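Local coordinates for protein MmeI (Methylophilus methylotrophus, PDB 5HR4) that is a Type IIL restriction-modification enzyme that recognises specific DNA and probably transfers a methyl group from S-adenosyl-L-methionine to the exocyclic amine of adenine, at residues A[356-361]-A[408-413]; A[421-426]-A[452-457]; A[642-647]-A[768-773]. All coordinates share one frame; numbering follows the deposited sequence.

Contact 1 of 3, residues A[356-361]-A[408-413]. With SFG (sinefungin), chain H.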
loop_
_atom_site.group_PDB
_atom_site.type_symbol
_atom_site.label_atom_id
_atom_site.label_comp_id
_atom_site.label_asym_id
_atom_site.label_seq_id
_atom_site.Cartn_x
_atom_site.Cartn_y
_atom_site.Cartn_z
ATOM N N GLY A 356 -29.192 2.661 -11.592
ATOM C CA GLY A 356 -29.101 1.279 -11.167
ATOM C C GLY A 356 -27.704 0.754 -10.908
ATOM O O GLY A 356 -27.555 -0.451 -10.686
ATOM N N LEU A 357 -26.676 1.610 -10.939
ATOM C CA LEU A 357 -25.293 1.193 -10.720
ATOM C C LEU A 357 -24.985 1.152 -9.228
ATOM O O LEU A 357 -25.313 2.092 -8.499
ATOM C CB LEU A 357 -24.326 2.153 -11.409
ATOM C CG LEU A 357 -24.176 2.240 -12.924
ATOM C CD1 LEU A 357 -23.168 3.333 -13.220
ATOM C CD2 LEU A 357 -23.700 0.926 -13.532
ATOM N N THR A 358 -24.341 0.080 -8.774
ATOM C CA THR A 358 -23.985 -0.064 -7.364
ATOM C C THR A 358 -22.472 -0.171 -7.216
ATOM O O THR A 358 -21.796 -0.790 -8.053
ATOM C CB THR A 358 -24.666 -1.287 -6.728
ATOM O OG1 THR A 358 -24.424 -2.450 -7.526
ATOM C CG2 THR A 358 -26.156 -1.083 -6.644
ATOM N N PHE A 359 -21.939 0.443 -6.152
ATOM C CA PHE A 359 -20.503 0.467 -5.887
ATOM C C PHE A 359 -20.206 -0.139 -4.520
ATOM O O PHE A 359 -20.887 0.163 -3.538
ATOM C CB PHE A 359 -19.973 1.899 -5.980
ATOM C CG PHE A 359 -20.258 2.553 -7.310
ATOM C CD1 PHE A 359 -19.329 2.493 -8.344
ATOM C CD2 PHE A 359 -21.469 3.181 -7.539
ATOM C CE1 PHE A 359 -19.595 3.054 -9.559
ATOM C CE2 PHE A 359 -21.731 3.764 -8.764
ATOM C CZ PHE A 359 -20.789 3.701 -9.770
ATOM N N PHE A 360 -19.163 -0.966 -4.458
ATOM C CA PHE A 360 -18.907 -1.835 -3.308
ATOM C C PHE A 360 -17.422 -1.811 -2.950
ATOM O O PHE A 360 -16.600 -2.408 -3.657
ATOM C CB PHE A 360 -19.373 -3.254 -3.640
ATOM C CG PHE A 360 -19.395 -4.191 -2.478
ATOM C CD1 PHE A 360 -19.140 -3.748 -1.184
ATOM C CD2 PHE A 360 -19.686 -5.532 -2.686
ATOM C CE1 PHE A 360 -19.143 -4.634 -0.113
ATOM C CE2 PHE A 360 -19.700 -6.424 -1.635
ATOM C CZ PHE A 360 -19.425 -5.973 -0.335
ATOM N N ASP A 361 -17.081 -1.160 -1.834
ATOM C CA ASP A 361 -15.703 -1.062 -1.350
ATOM C C ASP A 361 -15.492 -1.940 -0.112
ATOM O O ASP A 361 -15.802 -1.514 1.016
ATOM C CB ASP A 361 -15.356 0.400 -1.043
ATOM C CG ASP A 361 -13.868 0.615 -0.675
ATOM O OD1 ASP A 361 -13.116 -0.374 -0.455
ATOM O OD2 ASP A 361 -13.455 1.805 -0.578
ATOM N N GLN A 408 -26.859 3.798 -3.421
ATOM C CA GLN A 408 -26.161 2.997 -4.410
ATOM C C GLN A 408 -24.764 2.596 -3.950
ATOM O O GLN A 408 -24.044 1.927 -4.698
ATOM C CB GLN A 408 -26.088 3.759 -5.741
ATOM C CG GLN A 408 -27.432 4.304 -6.175
ATOM C CD GLN A 408 -27.369 5.243 -7.384
ATOM O OE1 GLN A 408 -27.996 6.304 -7.385
ATOM N NE2 GLN A 408 -26.611 4.859 -8.406
ATOM N N PHE A 409 -24.377 2.937 -2.723
ATOM C CA PHE A 409 -23.012 2.721 -2.273
ATOM C C PHE A 409 -22.964 1.828 -1.037
ATOM O O PHE A 409 -23.758 1.986 -0.100
ATOM C CB PHE A 409 -22.336 4.069 -2.048
ATOM C CG PHE A 409 -22.221 4.868 -3.309
ATOM C CD1 PHE A 409 -23.285 5.637 -3.763
ATOM C CD2 PHE A 409 -21.069 4.801 -4.080
ATOM C CE1 PHE A 409 -23.178 6.372 -4.973
ATOM C CE2 PHE A 409 -20.955 5.518 -5.265
ATOM C CZ PHE A 409 -22.019 6.299 -5.716
ATOM N N PHE A 410 -22.020 0.886 -1.064
ATOM C CA PHE A 410 -21.940 -0.241 -0.152
ATOM C C PHE A 410 -20.492 -0.388 0.286
ATOM O O PHE A 410 -19.586 -0.263 -0.543
ATOM C CB PHE A 410 -22.404 -1.544 -0.842
ATOM C CG PHE A 410 -23.858 -1.543 -1.276
ATOM C CD1 PHE A 410 -24.246 -0.995 -2.496
ATOM C CD2 PHE A 410 -24.838 -2.121 -0.472
ATOM C CE1 PHE A 410 -25.601 -1.004 -2.898
ATOM C CE2 PHE A 410 -26.181 -2.124 -0.861
ATOM C CZ PHE A 410 -26.559 -1.562 -2.072
ATOM N N GLY A 411 -20.259 -0.671 1.568
ATOM C CA GLY A 411 -18.896 -0.767 2.055
ATOM C C GLY A 411 -18.779 -1.586 3.324
ATOM O O GLY A 411 -19.713 -1.647 4.132
ATOM N N ILE A 412 -17.603 -2.196 3.510
ATOM C CA ILE A 412 -17.246 -2.935 4.722
ATOM C C ILE A 412 -16.015 -2.282 5.358
ATOM O O ILE A 412 -15.027 -2.001 4.667
ATOM C CB ILE A 412 -16.960 -4.419 4.418
ATOM C CG1 ILE A 412 -18.116 -5.093 3.670
ATOM C CG2 ILE A 412 -16.702 -5.146 5.695
ATOM C CD1 ILE A 412 -17.735 -6.422 2.998
ATOM N N GLU A 413 -16.056 -2.078 6.675
ATOM C CA GLU A 413 -14.991 -1.372 7.383
ATOM C C GLU A 413 -14.929 -1.867 8.834
ATOM O O GLU A 413 -15.950 -1.921 9.527
ATOM C CB GLU A 413 -15.235 0.142 7.293
ATOM C CG GLU A 413 -14.472 1.027 8.270
ATOM C CD GLU A 413 -12.939 0.860 8.201
ATOM O OE1 GLU A 413 -12.395 0.709 7.083
ATOM O OE2 GLU A 413 -12.276 0.876 9.277
HETATM N N SFG H . -9.716 3.726 1.093
HETATM C CA SFG H . -9.915 4.273 2.419
HETATM C C SFG H . -9.867 5.783 2.290
HETATM O O SFG H . -9.664 6.283 1.162
HETATM O OXT SFG H . -10.033 6.531 3.284
HETATM C CB SFG H . -8.817 3.790 3.360
HETATM C CG SFG H . -8.798 2.270 3.318
HETATM C CD SFG H . -7.538 1.849 4.042
HETATM N NE SFG H . -6.450 1.965 3.091
HETATM C "C5'" SFG H . -7.647 0.418 4.593
HETATM C "C4'" SFG H . -8.885 0.177 5.522
HETATM O "O4'" SFG H . -9.083 -1.105 5.637
HETATM C "C3'" SFG H . -8.683 0.648 6.973
HETATM O "O3'" SFG H . -9.539 1.674 7.191
HETATM C "C2'" SFG H . -8.994 -0.582 7.877
HETATM O "O2'" SFG H . -9.819 -0.206 9.059
HETATM C "C1'" SFG H . -9.686 -1.362 7.110
HETATM N N9 SFG H . -9.465 -2.753 7.352
HETATM C C8 SFG H . -8.327 -3.366 7.668
HETATM N N7 SFG H . -8.567 -4.677 7.753
HETATM C C5 SFG H . -9.857 -4.869 7.480
HETATM C C6 SFG H . -10.608 -6.019 7.443
HETATM N N6 SFG H . -10.281 -7.405 7.667
HETATM N N1 SFG H . -11.901 -5.978 7.145
HETATM C C2 SFG H . -12.476 -4.781 6.874
HETATM N N3 SFG H . -11.734 -3.643 6.916
HETATM C C4 SFG H . -10.417 -3.688 7.220
#
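This contact is a parallel pairing of two neighbouring strands, 359-361 and 409-413, in the central sheet of the methyltransferase domain. Helix 368-388 lies on the chain between them, so the unit is a beta-alpha-beta crossover of the Rossmann-like methyltransferase fold. The axes of the two strand segments come within 4.6 Å, with directions 8° apart. F359 pairs with F409, F360 with F410 and D361 with G411. The hydrogen bonds pass back and forth between the two strands: F359 N gives to Q408 O, F410 N to F359 O, D361 N to F410 O, and I412 N to D361 O.

Before the ladder, the extended side chain of Q408 continues the pairing. Its NE2 meets L357 O at 3.1 Å, nearly straight at 171°, while its OE1 takes bonds from R355 and from the backbone N of N405. The rings of F359 and F409 share one face and point the same way. They are near parallel but slid apart, with centroids 5.0 Å from each other, and helix 368-388 packs against both. On the face of F360 and F410, F360 has CG anti to its backbone N (chi1 -170°), and CZ comes 3.8 Å from I412 CD1. F410 reaches back, with CE1 3.8 Å from T358 CG2, and its ring stacks on that of H455, in the next strand.

E413 bends at chi2 and sends both carboxylate oxygens to the sinefungin ribose. OE1 accepts from O3' at 3.0 Å and OE2 from O2' at 2.7 Å. E415 N also gives to OE2. An acidic residue at this place in the second strand region, bound to both ribose hydroxyls, is a hallmark of this methyltransferase fold. Such donors would suit an ionised carboxylate, so E413 is probably charged and probably holds the ribose of S-adenosyl-L-methionine likewise.

Contact 2 of 3, residues A[421-426]-A[452-457]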
loop_
_atom_site.group_PDB
_atom_site.type_symbol
_atom_site.label_atom_id
_atom_site.label_comp_id
_atom_site.label_asym_id
_atom_site.label_seq_id
_atom_site.Cartn_x
_atom_site.Cartn_y
_atom_site.Cartn_z
ATOM N N ILE A 421 -17.858 7.723 9.604
ATOM C CA ILE A 421 -17.531 8.850 8.724
ATOM C C ILE A 421 -18.035 8.576 7.312
ATOM O O ILE A 421 -18.703 9.412 6.703
ATOM C CB ILE A 421 -16.017 9.132 8.707
ATOM C CG1 ILE A 421 -15.416 9.180 10.092
ATOM C CG2 ILE A 421 -15.733 10.471 7.992
ATOM C CD1 ILE A 421 -13.899 9.490 10.056
ATOM N N ALA A 422 -17.717 7.393 6.780
ATOM C CA ALA A 422 -18.143 7.029 5.435
ATOM C C ALA A 422 -19.613 7.346 5.228
ATOM O O ALA A 422 -19.991 7.940 4.213
ATOM C CB ALA A 422 -17.863 5.548 5.175
ATOM N N GLN A 423 -20.450 7.000 6.206
ATOM C CA GLN A 423 -21.872 7.283 6.079
ATOM C C GLN A 423 -22.115 8.784 5.992
ATOM O O GLN A 423 -22.727 9.264 5.029
ATOM C CB GLN A 423 -22.650 6.661 7.241
ATOM C CG GLN A 423 -24.147 6.599 6.993
ATOM C CD GLN A 423 -24.893 5.750 8.005
ATOM O OE1 GLN A 423 -25.483 6.270 8.952
ATOM N NE2 GLN A 423 -24.897 4.439 7.791
ATOM N N VAL A 424 -21.607 9.551 6.969
ATOM C CA VAL A 424 -21.832 10.998 6.936
ATOM C C VAL A 424 -21.120 11.620 5.750
ATOM O O VAL A 424 -21.610 12.586 5.149
ATOM C CB VAL A 424 -21.394 11.655 8.251
ATOM C CG1 VAL A 424 -21.285 13.149 8.080
ATOM C CG2 VAL A 424 -22.400 11.347 9.338
ATOM N N ALA A 425 -19.972 11.071 5.372
ATOM C CA ALA A 425 -19.274 11.593 4.205
ATOM C C ALA A 425 -20.171 11.569 2.971
ATOM O O ALA A 425 -20.176 12.519 2.178
ATOM C CB ALA A 425 -17.992 10.798 3.965
ATOM N N LEU A 426 -20.955 10.504 2.805
ATOM C CA LEU A 426 -21.832 10.418 1.647
ATOM C C LEU A 426 -22.965 11.431 1.727
ATOM O O LEU A 426 -23.383 11.972 0.705
ATOM C CB LEU A 426 -22.371 8.997 1.500
ATOM C CG LEU A 426 -21.401 8.119 0.712
ATOM C CD1 LEU A 426 -21.658 6.668 0.943
ATOM C CD2 LEU A 426 -21.558 8.425 -0.768
ATOM N N SER A 452 -32.484 8.736 2.409
ATOM C CA SER A 452 -31.692 7.738 1.709
ATOM C C SER A 452 -30.475 7.417 2.562
ATOM O O SER A 452 -29.904 8.304 3.208
ATOM C CB SER A 452 -31.263 8.271 0.333
ATOM O OG SER A 452 -31.224 7.245 -0.653
ATOM N N THR A 453 -30.096 6.143 2.614
ATOM C CA THR A 453 -28.946 5.850 3.435
ATOM C C THR A 453 -27.978 4.905 2.726
ATOM O O THR A 453 -28.405 3.935 2.068
ATOM C CB THR A 453 -29.348 5.266 4.809
ATOM O OG1 THR A 453 -29.721 3.890 4.672
ATOM C CG2 THR A 453 -30.517 6.054 5.426
ATOM N N PRO A 454 -26.679 5.187 2.821
ATOM C CA PRO A 454 -25.664 4.231 2.361
ATOM C C PRO A 454 -25.780 2.912 3.104
ATOM O O PRO A 454 -26.529 2.763 4.073
ATOM C CB PRO A 454 -24.335 4.909 2.686
ATOM C CG PRO A 454 -24.655 6.312 3.007
ATOM C CD PRO A 454 -26.105 6.430 3.354
ATOM N N HIS A 455 -24.993 1.950 2.645
ATOM C CA HIS A 455 -24.979 0.607 3.205
ATOM C C HIS A 455 -23.543 0.260 3.583
ATOM O O HIS A 455 -22.918 -0.624 2.980
ATOM C CB HIS A 455 -25.577 -0.387 2.217
ATOM C CG HIS A 455 -26.979 -0.050 1.804
ATOM N ND1 HIS A 455 -27.287 0.479 0.566
ATOM C CD2 HIS A 455 -28.158 -0.156 2.469
ATOM C CE1 HIS A 455 -28.592 0.678 0.484
ATOM N NE2 HIS A 455 -29.144 0.303 1.627
ATOM N N ILE A 456 -23.023 0.983 4.573
ATOM C CA ILE A 456 -21.717 0.709 5.165
ATOM C C ILE A 456 -21.908 -0.227 6.351
ATOM O O ILE A 456 -22.634 0.091 7.302
ATOM C CB ILE A 456 -21.033 2.006 5.615
ATOM C CG1 ILE A 456 -21.053 3.034 4.479
ATOM C CG2 ILE A 456 -19.609 1.723 6.088
ATOM C CD1 ILE A 456 -20.363 2.564 3.230
ATOM N N LEU A 457 -21.255 -1.374 6.303
ATOM C CA LEU A 457 -21.273 -2.310 7.415
ATOM C C LEU A 457 -19.958 -2.235 8.201
ATOM O O LEU A 457 -18.874 -2.142 7.617
ATOM C CB LEU A 457 -21.496 -3.726 6.897
ATOM C CG LEU A 457 -21.552 -4.779 7.991
ATOM C CD1 LEU A 457 -22.713 -4.473 8.903
ATOM C CD2 LEU A 457 -21.667 -6.165 7.369
#
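One turn and a half of helix 416-440 lies against the chain that leads into strand 455-458. The backbones come nearest at Q423 and P454, whose CA atoms are 6.1 Å apart. No hydrogen bond joins the two segments, and the contact is apolar packing. P454 and I456 both start toward the helix, while H455 between them starts away from it. The proline ring does most of the work. L426 slides past it in the opposite direction, with CD1 3.6 Å from P454 CB and its own CB 3.8 Å from P454 CG. Q423 crosses the same ring at about a right angle, and its CG lies 4.0 Å from P454 CG. One turn back along the helix from L426, A422 brings its methyl CB to 4.1 Å from I456 CG1. That branch of I456 lies beside its backbone N (chi1 -50°).

The helix thus rests over the edge strand of the sheet. Helix 368-388 joins the same layer, where L370 meets I456 and Y374 meets L426. I421 and A425 turn instead to helix 292-301, at F295. At the loop end, S452 O accepts from the indole of W427. H455 and L457 pair with strand 409-413.

Contact 3 of 3, residues A[642-647]-A[768-773]. With nucleotides of chain C; nucleotides of chain B.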
loop_
_atom_site.group_PDB
_atom_site.type_symbol
_atom_site.label_atom_id
_atom_site.label_comp_id
_atom_site.label_asym_id
_atom_site.label_seq_id
_atom_site.Cartn_x
_atom_site.Cartn_y
_atom_site.Cartn_z
ATOM N N TYR A 642 23.413 -18.209 1.695
ATOM C CA TYR A 642 22.947 -17.028 2.412
ATOM C C TYR A 642 23.991 -16.610 3.447
ATOM O O TYR A 642 24.567 -17.458 4.139
ATOM C CB TYR A 642 21.603 -17.354 3.084
ATOM C CG TYR A 642 20.818 -16.191 3.674
ATOM C CD1 TYR A 642 20.494 -15.089 2.899
ATOM C CD2 TYR A 642 20.362 -16.218 4.990
ATOM C CE1 TYR A 642 19.768 -14.031 3.413
ATOM C CE2 TYR A 642 19.638 -15.159 5.518
ATOM C CZ TYR A 642 19.336 -14.067 4.720
ATOM O OH TYR A 642 18.600 -12.988 5.203
ATOM N N GLY A 643 24.230 -15.306 3.557
ATOM C CA GLY A 643 25.205 -14.801 4.511
ATOM C C GLY A 643 24.831 -15.119 5.957
ATOM O O GLY A 643 23.696 -15.481 6.282
ATOM N N ASN A 644 25.829 -14.969 6.843
ATOM C CA ASN A 644 25.652 -15.268 8.263
ATOM C C ASN A 644 24.770 -14.218 8.931
ATOM O O ASN A 644 24.998 -13.017 8.777
ATOM C CB ASN A 644 27.003 -15.325 8.991
ATOM C CG ASN A 644 28.116 -15.899 8.136
ATOM O OD1 ASN A 644 28.301 -17.116 8.053
ATOM N ND2 ASN A 644 28.875 -15.016 7.499
ATOM N N LYS A 645 23.789 -14.678 9.714
ATOM C CA LYS A 645 22.812 -13.827 10.383
ATOM C C LYS A 645 23.108 -13.788 11.873
ATOM O O LYS A 645 23.090 -14.841 12.532
ATOM C CB LYS A 645 21.401 -14.355 10.128
ATOM C CG LYS A 645 20.305 -13.713 10.925
ATOM C CD LYS A 645 18.933 -14.203 10.435
ATOM C CE LYS A 645 17.841 -13.868 11.467
ATOM N NZ LYS A 645 16.454 -14.289 11.115
ATOM N N PRO A 646 23.394 -12.622 12.445
ATOM C CA PRO A 646 23.938 -12.585 13.816
ATOM C C PRO A 646 22.900 -12.664 14.931
ATOM O O PRO A 646 23.153 -13.294 15.969
ATOM C CB PRO A 646 24.664 -11.235 13.850
ATOM C CG PRO A 646 23.890 -10.389 12.853
ATOM C CD PRO A 646 23.582 -11.345 11.733
ATOM N N THR A 647 21.755 -12.016 14.729
ATOM C CA THR A 647 20.749 -11.784 15.769
ATOM C C THR A 647 21.394 -11.430 17.102
ATOM O O THR A 647 21.295 -12.169 18.078
ATOM C CB THR A 647 19.831 -12.987 15.943
ATOM O OG1 THR A 647 19.418 -13.478 14.660
ATOM C CG2 THR A 647 18.595 -12.574 16.724
ATOM N N ASN A 768 38.492 -14.791 4.990
ATOM C CA ASN A 768 38.549 -14.405 6.396
ATOM C C ASN A 768 37.566 -13.301 6.766
ATOM O O ASN A 768 37.384 -13.025 7.958
ATOM C CB ASN A 768 39.971 -13.975 6.777
ATOM C CG ASN A 768 40.849 -15.156 7.177
ATOM O OD1 ASN A 768 40.395 -16.068 7.875
ATOM N ND2 ASN A 768 42.110 -15.150 6.726
ATOM N N VAL A 769 36.935 -12.669 5.811
ATOM C CA VAL A 769 35.938 -11.662 6.143
ATOM C C VAL A 769 34.587 -12.351 6.250
ATOM O O VAL A 769 34.246 -13.220 5.440
ATOM C CB VAL A 769 35.926 -10.510 5.115
ATOM C CG1 VAL A 769 37.067 -10.656 4.098
ATOM C CG2 VAL A 769 34.543 -10.371 4.472
ATOM N N ILE A 770 33.840 -11.999 7.282
ATOM C CA ILE A 770 32.558 -12.620 7.564
ATOM C C ILE A 770 31.487 -11.820 6.828
ATOM O O ILE A 770 31.399 -10.601 7.006
ATOM C CB ILE A 770 32.298 -12.648 9.078
ATOM C CG1 ILE A 770 33.401 -13.447 9.796
ATOM C CG2 ILE A 770 30.917 -13.187 9.387
ATOM C CD1 ILE A 770 33.459 -14.951 9.435
ATOM N N SER A 771 30.688 -12.491 5.993
ATOM C CA SER A 771 29.623 -11.823 5.237
ATOM C C SER A 771 28.289 -11.922 5.972
ATOM O O SER A 771 27.907 -13.003 6.432
ATOM C CB SER A 771 29.487 -12.411 3.830
ATOM O OG SER A 771 29.551 -13.829 3.848
ATOM N N SER A 772 27.585 -10.794 6.075
ATOM C CA SER A 772 26.331 -10.686 6.816
ATOM C C SER A 772 25.166 -11.246 5.996
ATOM O O SER A 772 25.291 -11.515 4.795
ATOM C CB SER A 772 26.099 -9.223 7.218
ATOM O OG SER A 772 24.789 -8.760 6.973
ATOM N N ASN A 773 24.010 -11.443 6.657
ATOM C CA ASN A 773 22.874 -12.001 5.914
ATOM C C ASN A 773 22.263 -11.004 4.935
ATOM O O ASN A 773 21.344 -11.381 4.199
ATOM C CB ASN A 773 21.775 -12.571 6.848
ATOM C CG ASN A 773 21.203 -11.556 7.846
ATOM O OD1 ASN A 773 21.934 -10.926 8.604
ATOM N ND2 ASN A 773 19.879 -11.430 7.868
ATOM P P DG C 9 19.606 -7.872 14.902
ATOM O OP1 DG C 9 19.683 -7.252 16.235
ATOM O OP2 DG C 9 20.664 -8.702 14.283
ATOM O "O5'" DG C 9 18.247 -8.694 14.794
ATOM C "C5'" DG C 9 17.094 -8.176 15.370
ATOM C "C4'" DG C 9 15.882 -8.888 14.833
ATOM O "O4'" DG C 9 15.865 -8.830 13.379
ATOM C "C3'" DG C 9 15.806 -10.372 15.165
ATOM O "O3'" DG C 9 14.457 -10.708 15.263
ATOM C "C2'" DG C 9 16.411 -11.003 13.927
ATOM C "C1'" DG C 9 15.723 -10.142 12.898
ATOM N N9 DG C 9 16.289 -10.237 11.576
ATOM C C8 DG C 9 17.604 -10.468 11.227
ATOM N N7 DG C 9 17.788 -10.527 9.950
ATOM C C5 DG C 9 16.509 -10.303 9.420
ATOM C C6 DG C 9 16.058 -10.232 8.079
ATOM O O6 DG C 9 16.714 -10.363 7.041
ATOM N N1 DG C 9 14.688 -10.001 8.013
ATOM C C2 DG C 9 13.865 -9.835 9.100
ATOM N N2 DG C 9 12.575 -9.605 8.860
ATOM N N3 DG C 9 14.275 -9.895 10.334
ATOM C C4 DG C 9 15.597 -10.128 10.420
ATOM P P DT B 3 18.735 -20.433 1.737
ATOM O OP1 DT B 3 17.788 -20.356 0.595
ATOM O OP2 DT B 3 20.034 -21.071 1.454
ATOM O "O5'" DT B 3 18.946 -18.977 2.408
ATOM C "C5'" DT B 3 18.040 -17.871 2.157
ATOM C "C4'" DT B 3 16.615 -18.173 2.582
ATOM O "O4'" DT B 3 16.560 -18.480 4.012
ATOM C "C3'" DT B 3 15.632 -17.011 2.377
ATOM O "O3'" DT B 3 14.361 -17.515 1.992
ATOM C "C2'" DT B 3 15.561 -16.410 3.781
ATOM C "C1'" DT B 3 15.549 -17.682 4.597
ATOM N N1 DT B 3 15.856 -17.489 6.025
ATOM C C2 DT B 3 14.835 -17.210 6.904
ATOM O O2 DT B 3 13.679 -17.088 6.563
ATOM N N3 DT B 3 15.224 -17.068 8.209
ATOM C C4 DT B 3 16.507 -17.198 8.721
ATOM O O4 DT B 3 16.756 -17.053 9.916
ATOM C C5 DT B 3 17.528 -17.503 7.749
ATOM C C7 DT B 3 18.954 -17.649 8.176
ATOM C C6 DT B 3 17.156 -17.635 6.462
ATOM P P DG C 10 13.962 -11.894 16.216
ATOM O OP1 DG C 10 14.266 -11.515 17.618
ATOM O OP2 DG C 10 14.513 -13.188 15.757
ATOM O "O5'" DG C 10 12.392 -11.890 15.894
ATOM C "C5'" DG C 10 11.740 -10.664 15.504
ATOM C "C4'" DG C 10 10.541 -10.916 14.583
ATOM O "O4'" DG C 10 10.993 -11.039 13.214
ATOM C "C3'" DG C 10 9.734 -12.184 14.857
ATOM O "O3'" DG C 10 8.419 -11.972 14.440
ATOM C "C2'" DG C 10 10.422 -13.204 13.961
ATOM C "C1'" DG C 10 10.722 -12.352 12.738
ATOM N N9 DG C 10 11.869 -12.809 11.964
ATOM C C8 DG C 10 13.088 -13.199 12.445
ATOM N N7 DG C 10 13.933 -13.544 11.509
ATOM C C5 DG C 10 13.222 -13.370 10.329
ATOM C C6 DG C 10 13.621 -13.575 8.982
ATOM O O6 DG C 10 14.728 -13.984 8.563
ATOM N N1 DG C 10 12.577 -13.266 8.079
ATOM C C2 DG C 10 11.326 -12.815 8.453
ATOM N N2 DG C 10 10.460 -12.585 7.477
ATOM N N3 DG C 10 10.951 -12.617 9.708
ATOM C C4 DG C 10 11.947 -12.918 10.593
#
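The two segments cross steeply, with end-to-end directions 102° apart, and their backbones are joined by a single bridge between N644 and S772. S771 O takes two bonds from N644. The backbone N gives one at 2.9 Å, and side-chain ND2 gives the other, toward a lone pair of the carbonyl but clearly bent (127° at the hydrogen). N644 OD1 accepts from S740 N and Q741 N, so both ends of the amide are held. G643 lies close on the second segment, with CA 3.3 Å from S772 O.

N773 fills the angle between Y642 and K645. Its CG lies 3.6 Å from K645 CB, and its amide stands at 80° to the Y642 ring beside it. ND2 gives to N7 of DG9 in chain C at 3.1 Å and makes a weak bond to Y642 OH. That hydroxyl also bonds N4 of a cytosine base, and C5' of DT3 in chain B lies over one face of the tyrosine ring. K645 is extended along its whole length. K645 NZ gives to DG10 N7 of chain C at 2.7 Å. It also gives to O6 of that base, and K645 NZ reaches DT3 O4 of chain B at 3.0 Å.

Guanine N7 and O6 and thymine O4 lie on the major-groove edge. The arrangement is direct base readout, typical of a target recognition domain.

Overall arrangement
Contacts 1, 2 and 3 follow one another along the chain, and none overlaps the next. Contact 1 closes a mainly helical loop that carries helix 368-388. Contact 2 then closes a shorter one, from helix 416-440 back to the edge strand. These two are neighbours: strand 409-413 leads into helix 416-440, and strand 455-458 is next to it in the same sheet. G411 O and L457 N probably share a hydrogen bond at 2.7 Å. Contact 3 closes a loop of 120 residues in the target recognition domain. It lies about 51 Å from contact 1, centre to centre, across the chain's centre. The sinefungin ribose contact and the base contacts described here thus lie in different domains.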